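Local coordinates for protein epoxide hydrolase (Aspergillus niger, PDB 1QO7) that probably hydrolyses epoxides to the corresponding diols, as an alpha/beta-hydrolase-fold enzyme of fungal origin, at residues E76-S81 with F122-Q127; E234-M239 with P349-W354. The protein carries 2 engineered substitutions. All blocks are in the same frame, centred on the assembly; numbering follows the deposited sequence.

Interaction 1: E76-S81 with F122-Q127; sequences EARLNS and FYPILQ
Tyr123 reaches from the first turn of helix 123-132 to the C-terminal end of helix 72-79, where its hydroxyl donates a hydrogen bond to the backbone carbonyl of Leu79 (OH to O 2.7 Å). The hydroxyl lies in the carbonyl plane on a lone pair, with a C=O...O angle of 142°. The carbonyl oxygens of both Arg78 and Leu79 lie in the plane of the phenol, at the ring edge; Arg78 O comes within 3.4 Å of Tyr123 CE2. That Arg78 oxygen is itself gripped twice within its own segment, by the amide and the hydroxyl of Ser81, as the chain turns out of the helix.

The side chains of Arg78 and Tyr123 run past each other in opposite directions. With CG anti to the backbone N (chi1 -178°) and the chain extended to NE, Arg78 carries its guanidinium back along the tyrosine, its plane turned 75° from the ring. Arg78 NH2 ends 3.7 Å from Tyr123 CB, and Pro124 CD lies at the guanidinium edge. Phe82 packs edge-to-face with Tyr123, and Arg130 binds the carbonyl of Ser81, so helix 123-132 grips the chain beyond the turn as well. The arrangement is a tyrosine hydroxyl bonding a carbonyl in the last turn of helix 72-79, joining the N-terminal region of the epoxide hydrolase to a helix packed on the central sheet of the alpha/beta-hydrolase fold.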
loop_
_atom_site.group_PDB
_atom_site.type_symbol
_atom_site.label_atom_id
_atom_site.label_comp_id
_atom_site.label_asym_id
_atom_site.label_seq_id
_atom_site.Cartn_x
_atom_site.Cartn_y
_atom_site.Cartn_z
ATOM N N GLU A 76 -29.457 -6.724 0.852
ATOM C CA GLU A 76 -29.609 -7.642 -0.261
ATOM C C GLU A 76 -30.979 -7.438 -0.906
ATOM O O GLU A 76 -31.112 -7.441 -2.125
ATOM C CB GLU A 76 -29.473 -9.071 0.248
ATOM C CG GLU A 76 -29.538 -10.137 -0.810
ATOM C CD GLU A 76 -29.348 -11.514 -0.213
ATOM O OE1 GLU A 76 -30.258 -11.978 0.516
ATOM O OE2 GLU A 76 -28.287 -12.118 -0.460
ATOM N N ALA A 77 -31.997 -7.256 -0.076
ATOM C CA ALA A 77 -33.343 -7.047 -0.587
ATOM C C ALA A 77 -33.344 -5.757 -1.396
ATOM O O ALA A 77 -34.017 -5.650 -2.424
ATOM C CB ALA A 77 -34.335 -6.959 0.563
ATOM N N ARG A 78 -32.581 -4.775 -0.928
ATOM C CA ARG A 78 -32.487 -3.505 -1.623
ATOM C C ARG A 78 -31.780 -3.715 -2.962
ATOM O O ARG A 78 -32.174 -3.137 -3.975
ATOM C CB ARG A 78 -31.733 -2.484 -0.769
ATOM C CG ARG A 78 -31.647 -1.124 -1.406
ATOM C CD ARG A 78 -31.098 -0.076 -0.452
ATOM N NE ARG A 78 -30.587 1.043 -1.224
ATOM C CZ ARG A 78 -29.298 1.266 -1.451
ATOM N NH1 ARG A 78 -28.377 0.456 -0.945
ATOM N NH2 ARG A 78 -28.939 2.282 -2.217
ATOM N N LEU A 79 -30.746 -4.552 -2.973
ATOM C CA LEU A 79 -30.031 -4.836 -4.215
ATOM C C LEU A 79 -31.011 -5.434 -5.221
ATOM O O LEU A 79 -30.982 -5.110 -6.408
ATOM C CB LEU A 79 -28.896 -5.841 -3.978
ATOM C CG LEU A 79 -27.677 -5.401 -3.163
ATOM C CD1 LEU A 79 -26.677 -6.547 -3.070
ATOM C CD2 LEU A 79 -27.036 -4.197 -3.816
ATOM N N ASN A 80 -31.889 -6.301 -4.730
ATOM C CA ASN A 80 -32.853 -6.976 -5.584
ATOM C C ASN A 80 -34.118 -6.176 -5.875
ATOM O O ASN A 80 -35.044 -6.699 -6.492
ATOM C CB ASN A 80 -33.243 -8.324 -4.967
ATOM C CG ASN A 80 -32.085 -9.294 -4.920
ATOM O OD1 ASN A 80 -31.278 -9.355 -5.850
ATOM N ND2 ASN A 80 -32.001 -10.074 -3.846
ATOM N N SER A 81 -34.159 -4.919 -5.448
ATOM C CA SER A 81 -35.342 -4.094 -5.676
ATOM C C SER A 81 -35.419 -3.538 -7.096
ATOM O O SER A 81 -36.473 -3.045 -7.513
ATOM C CB SER A 81 -35.409 -2.949 -4.654
ATOM O OG SER A 81 -34.312 -2.062 -4.779
ATOM N N PHE A 122 -25.197 3.703 -8.076
ATOM C CA PHE A 122 -26.212 4.399 -8.861
ATOM C C PHE A 122 -27.655 4.122 -8.449
ATOM O O PHE A 122 -28.584 4.680 -9.043
ATOM C CB PHE A 122 -26.040 4.079 -10.349
ATOM C CG PHE A 122 -24.821 4.711 -10.962
ATOM C CD1 PHE A 122 -24.815 6.070 -11.271
ATOM C CD2 PHE A 122 -23.677 3.961 -11.201
ATOM C CE1 PHE A 122 -23.684 6.683 -11.808
ATOM C CE2 PHE A 122 -22.535 4.558 -11.741
ATOM C CZ PHE A 122 -22.537 5.923 -12.046
ATOM N N TYR A 123 -27.850 3.286 -7.436
ATOM C CA TYR A 123 -29.212 2.965 -7.007
ATOM C C TYR A 123 -30.016 4.185 -6.554
ATOM O O TYR A 123 -31.211 4.277 -6.833
ATOM C CB TYR A 123 -29.186 1.871 -5.932
ATOM C CG TYR A 123 -29.331 0.470 -6.511
ATOM C CD1 TYR A 123 -28.755 0.138 -7.741
ATOM C CD2 TYR A 123 -30.050 -0.517 -5.835
ATOM C CE1 TYR A 123 -28.893 -1.138 -8.282
ATOM C CE2 TYR A 123 -30.194 -1.795 -6.366
ATOM C CZ TYR A 123 -29.614 -2.098 -7.592
ATOM O OH TYR A 123 -29.773 -3.358 -8.132
ATOM N N PRO A 124 -29.382 5.138 -5.851
ATOM C CA PRO A 124 -30.163 6.312 -5.438
ATOM C C PRO A 124 -30.725 7.062 -6.654
ATOM O O PRO A 124 -31.833 7.598 -6.600
ATOM C CB PRO A 124 -29.148 7.144 -4.659
ATOM C CG PRO A 124 -28.326 6.087 -3.990
ATOM C CD PRO A 124 -28.102 5.079 -5.124
ATOM N N ILE A 125 -29.963 7.092 -7.746
ATOM C CA ILE A 125 -30.417 7.757 -8.971
ATOM C C ILE A 125 -31.516 6.949 -9.669
ATOM O O ILE A 125 -32.497 7.517 -10.148
ATOM C CB ILE A 125 -29.232 8.003 -9.941
ATOM C CG1 ILE A 125 -28.337 9.104 -9.365
ATOM C CG2 ILE A 125 -29.736 8.410 -11.326
ATOM C CD1 ILE A 125 -27.091 9.393 -10.185
ATOM N N LEU A 126 -31.362 5.627 -9.730
ATOM C CA LEU A 126 -32.392 4.805 -10.355
ATOM C C LEU A 126 -33.679 4.970 -9.548
ATOM O O LEU A 126 -34.778 5.001 -10.101
ATOM C CB LEU A 126 -31.982 3.327 -10.374
ATOM C CG LEU A 126 -30.785 2.938 -11.257
ATOM C CD1 LEU A 126 -30.624 1.422 -11.241
ATOM C CD2 LEU A 126 -31.006 3.418 -12.687
ATOM N N GLN A 127 -33.528 5.083 -8.231
ATOM C CA GLN A 127 -34.678 5.237 -7.343
ATOM C C GLN A 127 -35.440 6.516 -7.671
ATOM O O GLN A 127 -36.676 6.521 -7.678
ATOM C CB GLN A 127 -34.213 5.256 -5.884
ATOM C CG GLN A 127 -35.334 5.253 -4.846
ATOM C CD GLN A 127 -36.213 4.005 -4.913
ATOM O OE1 GLN A 127 -35.846 2.997 -5.516
ATOM N NE2 GLN A 127 -37.375 4.068 -4.274
#

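Interaction 2: E234-M239 with P349-W354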
loop_
_atom_site.group_PDB
_atom_site.type_symbol
_atom_site.label_atom_id
_atom_site.label_comp_id
_atom_site.label_asym_id
_atom_site.label_seq_id
_atom_site.Cartn_x
_atom_site.Cartn_y
_atom_site.Cartn_z
ATOM N N GLU A 234 -7.144 26.765 -5.266
ATOM C CA GLU A 234 -7.336 25.940 -4.080
ATOM C C GLU A 234 -7.659 24.521 -4.551
ATOM O O GLU A 234 -7.236 23.544 -3.936
ATOM C CB GLU A 234 -8.475 26.492 -3.211
ATOM C CG GLU A 234 -8.114 27.773 -2.460
ATOM C CD GLU A 234 -9.258 28.306 -1.607
ATOM O OE1 GLU A 234 -9.840 27.518 -0.827
ATOM O OE2 GLU A 234 -9.569 29.515 -1.708
ATOM N N GLY A 235 -8.393 24.424 -5.657
ATOM C CA GLY A 235 -8.746 23.125 -6.202
ATOM C C GLY A 235 -7.507 22.397 -6.691
ATOM O O GLY A 235 -7.332 21.201 -6.460
ATOM N N ILE A 236 -6.636 23.127 -7.377
ATOM C CA ILE A 236 -5.399 22.547 -7.877
ATOM C C ILE A 236 -4.510 22.115 -6.715
ATOM O O ILE A 236 -3.774 21.135 -6.818
ATOM C CB ILE A 236 -4.641 23.551 -8.760
ATOM C CG1 ILE A 236 -5.351 23.662 -10.108
ATOM C CG2 ILE A 236 -3.186 23.118 -8.938
ATOM C CD1 ILE A 236 -4.653 24.564 -11.069
ATOM N N ALA A 237 -4.579 22.851 -5.612
ATOM C CA ALA A 237 -3.792 22.513 -4.435
ATOM C C ALA A 237 -4.273 21.174 -3.884
ATOM O O ALA A 237 -3.466 20.318 -3.513
ATOM C CB ALA A 237 -3.937 23.600 -3.379
ATOM N N ARG A 238 -5.591 20.993 -3.837
ATOM C CA ARG A 238 -6.157 19.747 -3.336
ATOM C C ARG A 238 -5.746 18.600 -4.250
ATOM O O ARG A 238 -5.470 17.495 -3.783
ATOM C CB ARG A 238 -7.687 19.832 -3.256
ATOM C CG ARG A 238 -8.199 20.820 -2.207
ATOM C CD ARG A 238 -9.656 20.543 -1.831
ATOM N NE ARG A 238 -10.587 20.766 -2.934
ATOM C CZ ARG A 238 -10.951 21.964 -3.382
ATOM N NH1 ARG A 238 -10.461 23.064 -2.818
ATOM N NH2 ARG A 238 -11.808 22.065 -4.392
ATOM N N MET A 239 -5.703 18.854 -5.555
ATOM C CA MET A 239 -5.309 17.800 -6.482
ATOM C C MET A 239 -3.847 17.417 -6.269
ATOM O O MET A 239 -3.488 16.240 -6.306
ATOM C CB MET A 239 -5.517 18.237 -7.932
ATOM C CG MET A 239 -5.083 17.177 -8.932
ATOM S SD MET A 239 -5.479 17.583 -10.630
ATOM C CE MET A 239 -4.116 18.719 -11.022
ATOM N N PRO A 349 -9.936 18.189 -8.465
ATOM C CA PRO A 349 -10.763 19.332 -8.860
ATOM C C PRO A 349 -10.048 20.362 -9.724
ATOM O O PRO A 349 -9.612 21.402 -9.233
ATOM C CB PRO A 349 -11.211 19.901 -7.518
ATOM C CG PRO A 349 -10.016 19.669 -6.660
ATOM C CD PRO A 349 -9.590 18.260 -7.033
ATOM N N VAL A 350 -9.938 20.068 -11.016
ATOM C CA VAL A 350 -9.290 20.971 -11.958
ATOM C C VAL A 350 -10.315 21.943 -12.533
ATOM O O VAL A 350 -11.510 21.645 -12.574
ATOM C CB VAL A 350 -8.633 20.190 -13.108
ATOM C CG1 VAL A 350 -7.547 19.278 -12.557
ATOM C CG2 VAL A 350 -9.683 19.374 -13.847
ATOM N N PRO A 351 -9.857 23.120 -12.988
ATOM C CA PRO A 351 -10.729 24.151 -13.559
ATOM C C PRO A 351 -11.316 23.836 -14.932
ATOM O O PRO A 351 -10.777 23.041 -15.691
ATOM C CB PRO A 351 -9.826 25.379 -13.581
ATOM C CG PRO A 351 -8.487 24.790 -13.849
ATOM C CD PRO A 351 -8.463 23.595 -12.924
ATOM N N ARG A 352 -12.432 24.486 -15.240
ATOM C CA ARG A 352 -13.117 24.299 -16.511
ATOM C C ARG A 352 -12.207 24.546 -17.713
ATOM O O ARG A 352 -12.276 23.825 -18.706
ATOM C CB ARG A 352 -14.323 25.234 -16.587
ATOM C CG ARG A 352 -15.061 25.175 -17.907
ATOM C CD ARG A 352 -16.310 26.041 -17.874
ATOM N NE ARG A 352 -17.070 25.939 -19.117
ATOM C CZ ARG A 352 -18.298 26.420 -19.279
ATOM N NH1 ARG A 352 -18.907 27.037 -18.277
ATOM N NH2 ARG A 352 -18.920 26.280 -20.442
ATOM N N SER A 353 -11.360 25.569 -17.620
ATOM C CA SER A 353 -10.451 25.902 -18.712
ATOM C C SER A 353 -9.520 24.747 -19.066
ATOM O O SER A 353 -9.134 24.591 -20.223
ATOM C CB SER A 353 -9.625 27.146 -18.363
ATOM O OG SER A 353 -8.843 26.944 -17.201
ATOM N N TRP A 354 -9.153 23.945 -18.069
ATOM C CA TRP A 354 -8.280 22.799 -18.300
ATOM C C TRP A 354 -9.088 21.661 -18.926
ATOM O O TRP A 354 -8.684 21.070 -19.924
ATOM C CB TRP A 354 -7.670 22.320 -16.980
ATOM C CG TRP A 354 -6.564 23.183 -16.450
ATOM C CD1 TRP A 354 -6.316 24.490 -16.760
ATOM C CD2 TRP A 354 -5.578 22.807 -15.482
ATOM N NE1 TRP A 354 -5.235 24.956 -16.039
ATOM C CE2 TRP A 354 -4.763 23.941 -15.248
ATOM C CE3 TRP A 354 -5.302 21.622 -14.787
ATOM C CZ2 TRP A 354 -3.691 23.923 -14.345
ATOM C CZ3 TRP A 354 -4.234 21.603 -13.889
ATOM C CH2 TRP A 354 -3.443 22.750 -13.679
#
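Ile236 and Met239 of helix 230-245 make the apolar contacts, with Val350, Pro351 and Trp354. Ile236 places CG1 beside its backbone N (chi1 -74°), which sends CD1 out to the six-membered ring of Trp354, 3.4 Å from CH2; the two side chains cross at about a right angle. Pro351 CG lies over one face of the indole, offset toward its rim, and Pro351 CD in turn lies against Ile236 CG1. Met239 extends as far as SD and then bends at chi3 (80°). Its sulfur touches Val350 CG1 at 3.3 Å, while CE turns to the edge of the indole, 4.1 Å from Trp354 CZ3.

Contacts with the backbone are closest at Gly235, whose CA lies only 5.1 Å from that of Pro349. Lacking a side chain, the glycine lets the loop come this near: Gly235 CA makes a long, bent CA-H...O contact with Pro349 O (3.6 Å), and the glycine's own carbonyl oxygen meets Pro349 CG at 3.1 Å.

Arg238 lies at the partly exposed side of the contact. It folds back at chi3 and sets a face of its guanidinium against Gly235 CA of its own helix, off-centre, while NH2 approaches Pro349 CG to 3.8 Å and hydrogen-bonds the carbonyl of Pro344.

No conventional hydrogen bond joins the two segments. Their cohesion therefore rests on the fit of buried proline, aliphatic, thioether and indole surfaces, with the arginine bound to the carbonyl of Pro344, five residues ahead of Pro349.

Overall arrangement
After helices 23-35 and 56-68 the chain forms helix 72-79, then runs through strands 84-89, 92-99 and 107-112 before helix 123-132 returns to it; interaction 1 closes this loop of 40 intervening residues. Only later does the chain reach helix 230-245, where interaction 2 opens. Of the 109 residues between its segments just over half are helical, and this longer loop closes just ahead of strand 359-366, at one edge of the sheet. The loops follow in series, neither nested nor crossed. The contacts lie on opposite sides of the chain's centre, their own centres 33 Å apart: one ties the N-terminal region to a sheet-flanking helix, the other ties helix 230-245 to the connection between the last two strands.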